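Local coordinates for mRNA interferase toxin YafQ (Escherichia coli, PDB 4MMG), which cleaves ribosome-bound mRNA at lysine codons followed by G or A, arresting translation as the toxin of a type II toxin-antitoxin pair, at residues E68-L73 against T87-A92; Y50-L55 against R63-E68; D8-G13 against L81-R86. The protein carries 1 engineered substitution. One frame throughout, in Å; residues are numbered along the deposited sequence.

Interaction 1 (E68-L73 against T87-A92). Engineered in segment 87-92: Gln-90 (natural residue His).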
loop_
_atom_site.group_PDB
_atom_site.type_symbol
_atom_site.label_atom_id
_atom_site.label_comp_id
_atom_site.label_asym_id
_atom_site.label_seq_id
_atom_site.Cartn_x
_atom_site.Cartn_y
_atom_site.Cartn_z
ATOM N N GLU A 68 6.343 -7.820 -1.827
ATOM C CA GLU A 68 6.977 -9.139 -1.966
ATOM C C GLU A 68 5.848 -10.108 -2.323
ATOM O O GLU A 68 4.684 -9.718 -2.295
ATOM C CB GLU A 68 7.629 -9.551 -0.644
ATOM C CG GLU A 68 8.740 -8.626 -0.201
ATOM C CD GLU A 68 9.287 -8.966 1.168
ATOM O OE1 GLU A 68 8.751 -9.890 1.832
ATOM O OE2 GLU A 68 10.261 -8.297 1.578
ATOM N N PRO A 69 6.169 -11.374 -2.664
ATOM C CA PRO A 69 5.062 -12.247 -3.079
ATOM C C PRO A 69 3.935 -12.390 -2.050
ATOM O O PRO A 69 2.777 -12.537 -2.445
ATOM C CB PRO A 69 5.757 -13.589 -3.308
ATOM C CG PRO A 69 7.113 -13.197 -3.781
ATOM C CD PRO A 69 7.479 -11.998 -2.933
ATOM N N ASP A 70 4.255 -12.337 -0.761
ATOM C CA ASP A 70 3.209 -12.372 0.264
ATOM C C ASP A 70 3.296 -11.173 1.199
ATOM O O ASP A 70 3.063 -11.287 2.405
ATOM C CB ASP A 70 3.246 -13.690 1.050
ATOM C CG ASP A 70 1.994 -13.913 1.897
ATOM O OD1 ASP A 70 0.889 -13.488 1.476
ATOM O OD2 ASP A 70 2.110 -14.514 2.991
ATOM N N TRP A 71 3.615 -10.012 0.636
ATOM C CA TRP A 71 3.539 -8.761 1.378
ATOM C C TRP A 71 2.898 -7.739 0.463
ATOM O O TRP A 71 3.496 -7.322 -0.534
ATOM C CB TRP A 71 4.928 -8.298 1.798
ATOM C CG TRP A 71 4.948 -7.066 2.675
ATOM C CD1 TRP A 71 3.876 -6.418 3.223
ATOM C CD2 TRP A 71 6.113 -6.353 3.114
ATOM N NE1 TRP A 71 4.305 -5.345 3.983
ATOM C CE2 TRP A 71 5.673 -5.287 3.929
ATOM C CE3 TRP A 71 7.486 -6.516 2.900
ATOM C CZ2 TRP A 71 6.559 -4.386 4.519
ATOM C CZ3 TRP A 71 8.368 -5.615 3.487
ATOM C CH2 TRP A 71 7.900 -4.567 4.289
ATOM N N ILE A 72 1.671 -7.358 0.808
ATOM C CA ILE A 72 0.816 -6.506 -0.010
ATOM C C ILE A 72 0.678 -5.138 0.629
ATOM O O ILE A 72 0.629 -5.031 1.860
ATOM C CB ILE A 72 -0.602 -7.094 -0.060
ATOM C CG1 ILE A 72 -0.568 -8.548 -0.490
ATOM C CG2 ILE A 72 -1.516 -6.265 -0.977
ATOM C CD1 ILE A 72 -0.192 -8.678 -1.874
ATOM N N LEU A 73 0.597 -4.107 -0.208
ATOM C CA LEU A 73 0.156 -2.781 0.207
ATOM C C LEU A 73 -1.190 -2.500 -0.444
ATOM O O LEU A 73 -1.311 -2.582 -1.671
ATOM C CB LEU A 73 1.157 -1.717 -0.228
ATOM C CG LEU A 73 0.655 -0.277 -0.058
ATOM C CD1 LEU A 73 0.535 0.068 1.409
ATOM C CD2 LEU A 73 1.546 0.740 -0.771
ATOM N N THR A 87 -1.301 -2.928 5.177
ATOM C CA THR A 87 -0.192 -3.708 4.642
ATOM C C THR A 87 -0.010 -4.996 5.438
ATOM O O THR A 87 -0.212 -5.019 6.655
ATOM C CB THR A 87 1.119 -2.880 4.556
ATOM O OG1 THR A 87 2.092 -3.611 3.806
ATOM C CG2 THR A 87 1.679 -2.577 5.936
ATOM N N GLY A 88 0.336 -6.078 4.747
ATOM C CA GLY A 88 0.525 -7.357 5.401
ATOM C C GLY A 88 0.425 -8.495 4.411
ATOM O O GLY A 88 0.580 -8.300 3.207
ATOM N N THR A 89 0.154 -9.691 4.919
ATOM C CA THR A 89 0.016 -10.861 4.070
ATOM C C THR A 89 -1.302 -10.807 3.319
ATOM O O THR A 89 -2.230 -10.093 3.703
ATOM C CB THR A 89 0.043 -12.170 4.876
ATOM O OG1 THR A 89 -1.086 -12.205 5.753
ATOM C CG2 THR A 89 1.334 -12.302 5.686
ATOM N N GLN A 90 -1.392 -11.587 2.252
ATOM C CA GLN A 90 -2.644 -11.697 1.527
ATOM C C GLN A 90 -3.750 -12.247 2.432
ATOM O O GLN A 90 -4.886 -11.778 2.391
ATOM C CB GLN A 90 -2.447 -12.598 0.317
ATOM C CG GLN A 90 -3.651 -12.670 -0.593
ATOM C CD GLN A 90 -3.299 -13.278 -1.928
ATOM O OE1 GLN A 90 -2.870 -12.576 -2.849
ATOM N NE2 GLN A 90 -3.463 -14.586 -2.041
ATOM N N ALA A 91 -3.416 -13.229 3.263
ATOM C CA ALA A 91 -4.391 -13.817 4.182
ATOM C C ALA A 91 -4.926 -12.795 5.176
ATOM O O ALA A 91 -6.133 -12.739 5.429
ATOM C CB ALA A 91 -3.778 -15.002 4.917
ATOM N N ALA A 92 -4.037 -11.989 5.746
ATOM C CA ALA A 92 -4.449 -10.994 6.731
ATOM C C ALA A 92 -5.341 -9.922 6.115
ATOM O O ALA A 92 -6.328 -9.496 6.727
ATOM C CB ALA A 92 -3.230 -10.356 7.391
HETATM O O HOH W 1 -0.248 -12.766 -3.097
HETATM O O HOH W 2 -0.988 -15.005 3.041
#

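Interaction 2 (Y50-L55 against R63-E68)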
loop_
_atom_site.group_PDB
_atom_site.type_symbol
_atom_site.label_atom_id
_atom_site.label_comp_id
_atom_site.label_asym_id
_atom_site.label_seq_id
_atom_site.Cartn_x
_atom_site.Cartn_y
_atom_site.Cartn_z
ATOM N N TYR A 50 5.821 -4.482 -9.178
ATOM C CA TYR A 50 4.828 -4.381 -8.109
ATOM C C TYR A 50 3.478 -5.022 -8.437
ATOM O O TYR A 50 2.646 -5.173 -7.545
ATOM C CB TYR A 50 4.622 -2.915 -7.702
ATOM C CG TYR A 50 5.833 -2.284 -7.048
ATOM C CD1 TYR A 50 6.286 -2.736 -5.813
ATOM C CD2 TYR A 50 6.510 -1.230 -7.652
ATOM C CE1 TYR A 50 7.390 -2.172 -5.206
ATOM C CE2 TYR A 50 7.619 -0.656 -7.054
ATOM C CZ TYR A 50 8.044 -1.125 -5.824
ATOM O OH TYR A 50 9.140 -0.544 -5.225
ATOM N N LYS A 51 3.257 -5.392 -9.698
ATOM C CA LYS A 51 2.004 -6.035 -10.107
ATOM C C LYS A 51 0.792 -5.226 -9.653
ATOM O O LYS A 51 -0.227 -5.779 -9.216
ATOM C CB LYS A 51 1.936 -7.463 -9.555
ATOM C CG LYS A 51 3.098 -8.353 -9.976
ATOM C CD LYS A 51 3.006 -8.686 -11.449
ATOM C CE LYS A 51 3.878 -9.883 -11.795
ATOM N NZ LYS A 51 3.489 -10.465 -13.111
ATOM N N ASP A 52 0.908 -3.908 -9.766
ATOM C CA ASP A 52 -0.116 -3.010 -9.264
ATOM C C ASP A 52 -1.434 -3.176 -10.017
ATOM O O ASP A 52 -1.452 -3.238 -11.249
ATOM C CB ASP A 52 0.368 -1.569 -9.372
ATOM C CG ASP A 52 -0.572 -0.604 -8.719
ATOM O OD1 ASP A 52 -0.682 -0.626 -7.470
ATOM O OD2 ASP A 52 -1.218 0.167 -9.458
ATOM N N HIS A 53 -2.539 -3.232 -9.279
ATOM C CA HIS A 53 -3.852 -3.400 -9.902
ATOM C C HIS A 53 -4.986 -2.988 -8.976
ATOM O O HIS A 53 -4.825 -2.988 -7.749
ATOM C CB HIS A 53 -4.047 -4.854 -10.362
ATOM C CG HIS A 53 -4.157 -5.840 -9.244
ATOM N ND1 HIS A 53 -3.067 -6.504 -8.728
ATOM C CD2 HIS A 53 -5.233 -6.291 -8.558
ATOM C CE1 HIS A 53 -3.466 -7.321 -7.767
ATOM N NE2 HIS A 53 -4.776 -7.206 -7.641
ATOM N N PRO A 54 -6.145 -2.633 -9.557
ATOM C CA PRO A 54 -7.301 -2.269 -8.730
ATOM C C PRO A 54 -7.928 -3.489 -8.063
ATOM O O PRO A 54 -7.761 -4.624 -8.527
ATOM C CB PRO A 54 -8.273 -1.655 -9.743
ATOM C CG PRO A 54 -7.912 -2.291 -11.047
ATOM C CD PRO A 54 -6.414 -2.441 -10.994
ATOM N N LEU A 55 -8.628 -3.248 -6.959
ATOM C CA LEU A 55 -9.300 -4.302 -6.217
ATOM C C LEU A 55 -10.820 -4.183 -6.331
ATOM O O LEU A 55 -11.359 -3.113 -6.652
ATOM C CB LEU A 55 -8.906 -4.229 -4.744
ATOM C CG LEU A 55 -7.456 -4.564 -4.417
ATOM C CD1 LEU A 55 -7.146 -4.225 -2.975
ATOM C CD2 LEU A 55 -7.213 -6.044 -4.664
ATOM N N ARG A 63 -6.412 -0.119 -4.409
ATOM C CA ARG A 63 -5.451 -0.808 -5.270
ATOM C C ARG A 63 -4.532 -1.691 -4.430
ATOM O O ARG A 63 -4.420 -1.498 -3.215
ATOM C CB ARG A 63 -4.602 0.184 -6.062
ATOM C CG ARG A 63 -5.409 1.171 -6.889
ATOM C CD ARG A 63 -4.517 2.040 -7.772
ATOM N NE ARG A 63 -3.861 1.265 -8.828
ATOM C CZ ARG A 63 -4.449 0.928 -9.972
ATOM N NH1 ARG A 63 -5.705 1.296 -10.209
ATOM N NH2 ARG A 63 -3.791 0.216 -10.878
ATOM N N ASP A 64 -3.884 -2.639 -5.103
ATOM C CA ASP A 64 -3.073 -3.691 -4.500
ATOM C C ASP A 64 -1.716 -3.669 -5.195
ATOM O O ASP A 64 -1.640 -3.897 -6.410
ATOM C CB ASP A 64 -3.770 -5.041 -4.774
ATOM C CG ASP A 64 -3.030 -6.253 -4.212
ATOM O OD1 ASP A 64 -1.784 -6.333 -4.232
ATOM O OD2 ASP A 64 -3.736 -7.198 -3.794
ATOM N N ALA A 65 -0.649 -3.384 -4.448
ATOM C CA ALA A 65 0.711 -3.552 -4.971
ATOM C C ALA A 65 1.457 -4.575 -4.128
ATOM O O ALA A 65 1.307 -4.601 -2.904
ATOM C CB ALA A 65 1.462 -2.225 -4.976
ATOM N N HIS A 66 2.260 -5.419 -4.769
ATOM C CA HIS A 66 3.031 -6.417 -4.037
ATOM C C HIS A 66 4.410 -5.879 -3.693
ATOM O O HIS A 66 5.204 -5.579 -4.592
ATOM C CB HIS A 66 3.184 -7.696 -4.865
ATOM C CG HIS A 66 2.038 -8.651 -4.741
ATOM N ND1 HIS A 66 0.799 -8.411 -5.300
ATOM C CD2 HIS A 66 1.952 -9.864 -4.142
ATOM C CE1 HIS A 66 0.003 -9.437 -5.054
ATOM N NE2 HIS A 66 0.674 -10.328 -4.347
ATOM N N VAL A 67 4.693 -5.727 -2.401
ATOM C CA VAL A 67 6.051 -5.419 -1.961
ATOM C C VAL A 67 6.923 -6.667 -2.144
ATOM O O VAL A 67 8.083 -6.578 -2.552
ATOM C CB VAL A 67 6.065 -4.947 -0.486
ATOM C CG1 VAL A 67 7.469 -4.470 -0.093
ATOM C CG2 VAL A 67 5.030 -3.849 -0.268
ATOM N N GLU A 68 6.343 -7.820 -1.827
ATOM C CA GLU A 68 6.977 -9.139 -1.966
ATOM C C GLU A 68 5.848 -10.108 -2.323
ATOM O O GLU A 68 4.684 -9.718 -2.295
ATOM C CB GLU A 68 7.629 -9.551 -0.644
ATOM C CG GLU A 68 8.740 -8.626 -0.201
ATOM C CD GLU A 68 9.287 -8.966 1.168
ATOM O OE1 GLU A 68 8.751 -9.890 1.832
ATOM O OE2 GLU A 68 10.261 -8.297 1.578
HETATM O O HOH W 3 -0.439 -6.659 -6.739
#

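Interaction 3 (D8-G13 against L81-R86). With SO4 (sulfate ion), chain E.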
loop_
_atom_site.group_PDB
_atom_site.type_symbol
_atom_site.label_atom_id
_atom_site.label_comp_id
_atom_site.label_asym_id
_atom_site.label_seq_id
_atom_site.Cartn_x
_atom_site.Cartn_y
_atom_site.Cartn_z
ATOM N N ASP A 8 -3.414 15.080 -1.172
ATOM C CA ASP A 8 -2.887 14.936 0.175
ATOM C C ASP A 8 -2.211 13.580 0.383
ATOM O O ASP A 8 -2.105 12.778 -0.541
ATOM C CB ASP A 8 -3.986 15.186 1.220
ATOM C CG ASP A 8 -4.929 14.001 1.418
ATOM O OD1 ASP A 8 -4.830 12.967 0.721
ATOM O OD2 ASP A 8 -5.802 14.108 2.301
ATOM N N ILE A 9 -1.738 13.323 1.590
ATOM C CA ILE A 9 -1.228 12.001 1.924
ATOM C C ILE A 9 -1.937 11.592 3.188
ATOM O O ILE A 9 -1.987 12.368 4.146
ATOM C CB ILE A 9 0.282 11.999 2.195
ATOM C CG1 ILE A 9 1.055 12.533 0.988
ATOM C CG2 ILE A 9 0.753 10.583 2.506
ATOM C CD1 ILE A 9 2.521 12.765 1.277
ATOM N N GLU A 10 -2.499 10.388 3.197
ATOM C CA GLU A 10 -3.236 9.909 4.362
ATOM C C GLU A 10 -2.774 8.518 4.773
ATOM O O GLU A 10 -2.346 7.716 3.937
ATOM C CB GLU A 10 -4.741 9.874 4.081
ATOM C CG GLU A 10 -5.313 11.188 3.573
ATOM C CD GLU A 10 -6.801 11.108 3.293
ATOM O OE1 GLU A 10 -7.409 10.031 3.497
ATOM O OE2 GLU A 10 -7.370 12.133 2.866
ATOM N N TYR A 11 -2.876 8.244 6.070
ATOM C CA TYR A 11 -2.561 6.935 6.620
ATOM C C TYR A 11 -3.716 6.515 7.504
ATOM O O TYR A 11 -4.028 7.206 8.475
ATOM C CB TYR A 11 -1.283 6.996 7.462
ATOM C CG TYR A 11 -0.067 7.478 6.715
ATOM C CD1 TYR A 11 0.181 8.834 6.547
ATOM C CD2 TYR A 11 0.830 6.577 6.165
ATOM C CE1 TYR A 11 1.291 9.276 5.852
ATOM C CE2 TYR A 11 1.938 7.009 5.471
ATOM C CZ TYR A 11 2.168 8.355 5.323
ATOM O OH TYR A 11 3.277 8.783 4.625
ATOM N N SER A 12 -4.370 5.400 7.192
ATOM C CA SER A 12 -5.432 4.923 8.068
ATOM C C SER A 12 -4.844 4.546 9.424
ATOM O O SER A 12 -3.644 4.257 9.539
ATOM C CB SER A 12 -6.120 3.705 7.470
ATOM O OG SER A 12 -5.264 2.587 7.578
ATOM N N GLY A 13 -5.682 4.544 10.458
ATOM C CA GLY A 13 -5.239 4.082 11.760
ATOM C C GLY A 13 -4.726 2.654 11.691
ATOM O O GLY A 13 -3.706 2.319 12.297
ATOM N N LEU A 81 -6.476 12.489 -3.262
ATOM C CA LEU A 81 -5.860 11.847 -2.108
ATOM C C LEU A 81 -5.013 10.640 -2.454
ATOM O O LEU A 81 -5.277 9.928 -3.431
ATOM C CB LEU A 81 -6.917 11.482 -1.054
ATOM C CG LEU A 81 -7.943 10.375 -1.302
ATOM C CD1 LEU A 81 -7.379 8.984 -1.010
ATOM C CD2 LEU A 81 -9.181 10.615 -0.447
ATOM N N LEU A 82 -3.974 10.440 -1.650
ATOM C CA LEU A 82 -3.270 9.166 -1.611
ATOM C C LEU A 82 -3.435 8.666 -0.192
ATOM O O LEU A 82 -3.024 9.337 0.751
ATOM C CB LEU A 82 -1.790 9.353 -1.925
ATOM C CG LEU A 82 -0.837 8.214 -1.539
ATOM C CD1 LEU A 82 -1.169 6.914 -2.268
ATOM C CD2 LEU A 82 0.607 8.625 -1.817
ATOM N N ARG A 83 -4.050 7.503 -0.031
ATOM C CA ARG A 83 -4.295 6.969 1.305
ATOM C C ARG A 83 -3.695 5.572 1.454
ATOM O O ARG A 83 -4.074 4.636 0.746
ATOM C CB ARG A 83 -5.795 6.936 1.606
ATOM C CG ARG A 83 -6.155 6.335 2.954
ATOM C CD ARG A 83 -7.650 6.498 3.214
ATOM N NE ARG A 83 -8.044 6.009 4.529
ATOM C CZ ARG A 83 -8.120 6.771 5.619
ATOM N NH1 ARG A 83 -7.827 8.066 5.555
ATOM N NH2 ARG A 83 -8.491 6.237 6.778
ATOM N N PHE A 84 -2.737 5.448 2.365
ATOM C CA PHE A 84 -2.181 4.146 2.709
ATOM C C PHE A 84 -3.136 3.446 3.668
ATOM O O PHE A 84 -3.380 3.927 4.775
ATOM C CB PHE A 84 -0.785 4.324 3.301
ATOM C CG PHE A 84 0.192 4.908 2.325
ATOM C CD1 PHE A 84 0.702 4.135 1.297
ATOM C CD2 PHE A 84 0.574 6.234 2.417
ATOM C CE1 PHE A 84 1.594 4.667 0.385
ATOM C CE2 PHE A 84 1.463 6.782 1.510
ATOM C CZ PHE A 84 1.981 5.992 0.489
ATOM N N GLU A 85 -3.689 2.314 3.240
ATOM C CA GLU A 85 -4.814 1.702 3.947
ATOM C C GLU A 85 -4.464 0.502 4.821
ATOM O O GLU A 85 -4.825 0.470 6.000
ATOM C CB GLU A 85 -5.922 1.341 2.955
ATOM C CG GLU A 85 -7.215 0.918 3.606
ATOM C CD GLU A 85 -7.911 2.050 4.347
ATOM O OE1 GLU A 85 -7.613 3.236 4.089
ATOM O OE2 GLU A 85 -8.777 1.743 5.205
ATOM N N ARG A 86 -3.807 -0.499 4.239
ATOM C CA ARG A 86 -3.350 -1.671 4.984
ATOM C C ARG A 86 -2.069 -2.204 4.376
ATOM O O ARG A 86 -1.785 -1.967 3.197
ATOM C CB ARG A 86 -4.396 -2.797 4.967
ATOM C CG ARG A 86 -5.622 -2.543 5.834
ATOM C CD ARG A 86 -6.110 -3.818 6.499
ATOM N NE ARG A 86 -5.129 -4.357 7.440
ATOM C CZ ARG A 86 -5.243 -5.535 8.044
ATOM N NH1 ARG A 86 -6.288 -6.312 7.797
ATOM N NH2 ARG A 86 -4.298 -5.947 8.875
HETATM S S SO4 E . -10.760 3.614 7.623
HETATM O O1 SO4 E . -11.239 2.234 7.597
HETATM O O2 SO4 E . -9.856 3.848 6.495
HETATM O O3 SO4 E . -10.068 3.847 8.890
HETATM O O4 SO4 E . -11.897 4.523 7.516
#

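Interaction 1 (E68-L73 against T87-A92)
Thr-87 OG1, anti to its backbone N (chi1 -170°), reaches between Trp-71 and Ile-72 at the buried end of the contact. Thr-87 OG1 donates to Ile-72 O at 2.8 Å, coming in above the carbonyl plane, while the same oxygen accepts a weak, bent bond from Trp-71 NE1 at the indole edge. Ile-72 O is thus gripped twice, since Gly-88 N also donates to it, at 3.1 Å in the carbonyl plane. Ile-72 N returns a nearly straight bond to Gly-88 O (2.8 Å), completing an antiparallel hydrogen-bonded pair. At Gly-88 the backbone angles would press a CB against the preceding carbonyl, which calls for glycine. Tyr-15 packs on Thr-87 and Leu-73, and Met-29 and Leu-32 of helix 29-40 pack on the indole.

The other end faces solvent and is held by polar atoms and water. Asp-70 OD1 accepts from Gln-90 N at 3.1 Å on its syn side, and water 2 joins OD1 to Ala-91 N. Gln-90 is engineered in place of the natural histidine; water 1 lies between its OE1 and Pro-69 O, within bonding distance of both. Thr-89 OG1 accepts from Ala-92 N at 3.0 Å, the N-cap bond of helix 90-94. Here an antiparallel hairpin of the RelE-family toxin fold hands its last strand to a short C-terminal helix, at the position inferred to carry the proton donor.

Interaction 2 (Y50-L55 against R63-E68)
His-53 and Asp-64 form an antiparallel hydrogen-bonded pair, with Asp-64 N to His-53 O at 2.8 Å and His-53 N to Asp-64 O at 3.1 Å, and His-66 N adds a nearly straight bond to Tyr-50 O. Arg-63 bends at chi3 (67°), which carries NE toward Asp-52; the guanidinium then meets the acid side-on. Arg-63 NE and NH2 both donate to Asp-52 OD2, each at 2.9 Å, from the same face of the carboxylate; OD2 lies in the guanidinium plane. The acid's other oxygen, OD1, is bonded to Tyr-75 OH. One guanidinium face lies against His-53 C and Pro-54 N.

The His-53 ring and the Asp-64 side chain run side by side, planes 24° apart. Asp-64 CB sits over the face, 4.0 Å from the centroid of the His-53 ring, a CH-pi contact. His-53 ND1 fixes the ring's rotation, donating in its plane to Lys-51 O at 3.0 Å. Leu-55 CD2 packs on Asp-64 CB at 3.6 Å. Water 3 sits among Lys-51 O, Asp-64 OD1 and His-66 ND1, with more acceptors near it than it has protons.

The hairpin borders the inferred active site: the His-66 side chain lies about 4 Å (nearest atoms) from that of engineered Gln-90, at the inferred proton-donor position. It forms one edge of the mixed sheet: Ile-72 of strand 71-77 packs on Asp-64 and His-66, Ile-74 on Leu-55; Phe-94 of helix 90-94 touches Leu-55 and Asp-64, and Tyr-50 packs on Tyr-34 and Leu-35 of helix 29-40.

Interaction 3 (D8-G13 against L81-R86)
Glu-10 places CG anti to its carbonyl carbon (chi1 -53°) and Arg-83 places its CG anti to the backbone N (chi1 177°), and both chains then run extended until carboxylate and guanidinium meet across two parallel strands. This pairing of strand 8-11 with 81-88 sets the N-terminal edge strand onto the mixed sheet of the RelE-family toxin. Arg-83 NH1 donates to Glu-10 OE1 at 2.9 Å, on the anti side of the carboxylate, with the two planes nearly perpendicular (87°). Arg-83 NE bonds Glu-85 OE1 at 2.8 Å through the syn lone pair, so two acids share the guanidinium and should stabilise its positive charge. Arg-83 NH2 donates to a sulfate oxygen, O2, at 2.8 Å; the ion is probably from the crystallisation liquor. Ser-12 N lies over the centre of one guanidinium face.

On the face carrying Ile-9, Tyr-11, Leu-82 and Phe-84 the contacts are mainly between carbons. The rings of Tyr-11 and Phe-84 are displaced so far that little of one lies over the other, and come closest at Tyr-11 CE2 and Phe-84 CD2, 3.4 Å. Ile-9 CG2 touches the edge of the Phe-84 ring, and Met-36 of helix 29-40 packs on both aromatics.

Backbone bonds alternate along the pair: Glu-10 N to Leu-82 O, Phe-84 N to Glu-10 O, Ser-12 N to Phe-84 O. At the far end Ser-12, the N-cap of helix 13-24, is bonded to Tyr-15 N through its OG, which also donates to Glu-85 O at 2.7 Å.

Overall arrangement
From the N terminus, the chain lays down strand 8-11, runs through helices 13-24 and 29-40, and reaches interaction 2, the short hairpin of 50-55 with 63-68. Interaction 1 follows in series, Glu-68 belonging to both, and Leu-73 N probably bonds Ala-65 O to join strands 63-66 and 71-77. Strand 81-88 then closes interaction 3 with strand 8-11 before its end completes interaction 1, so these two cross along the chain. Interaction 2 is nested inside the long loop closed by interaction 3, and their centres lie about 15 Å apart. Together the three contacts account for both edges of the mixed sheet and its central hairpin.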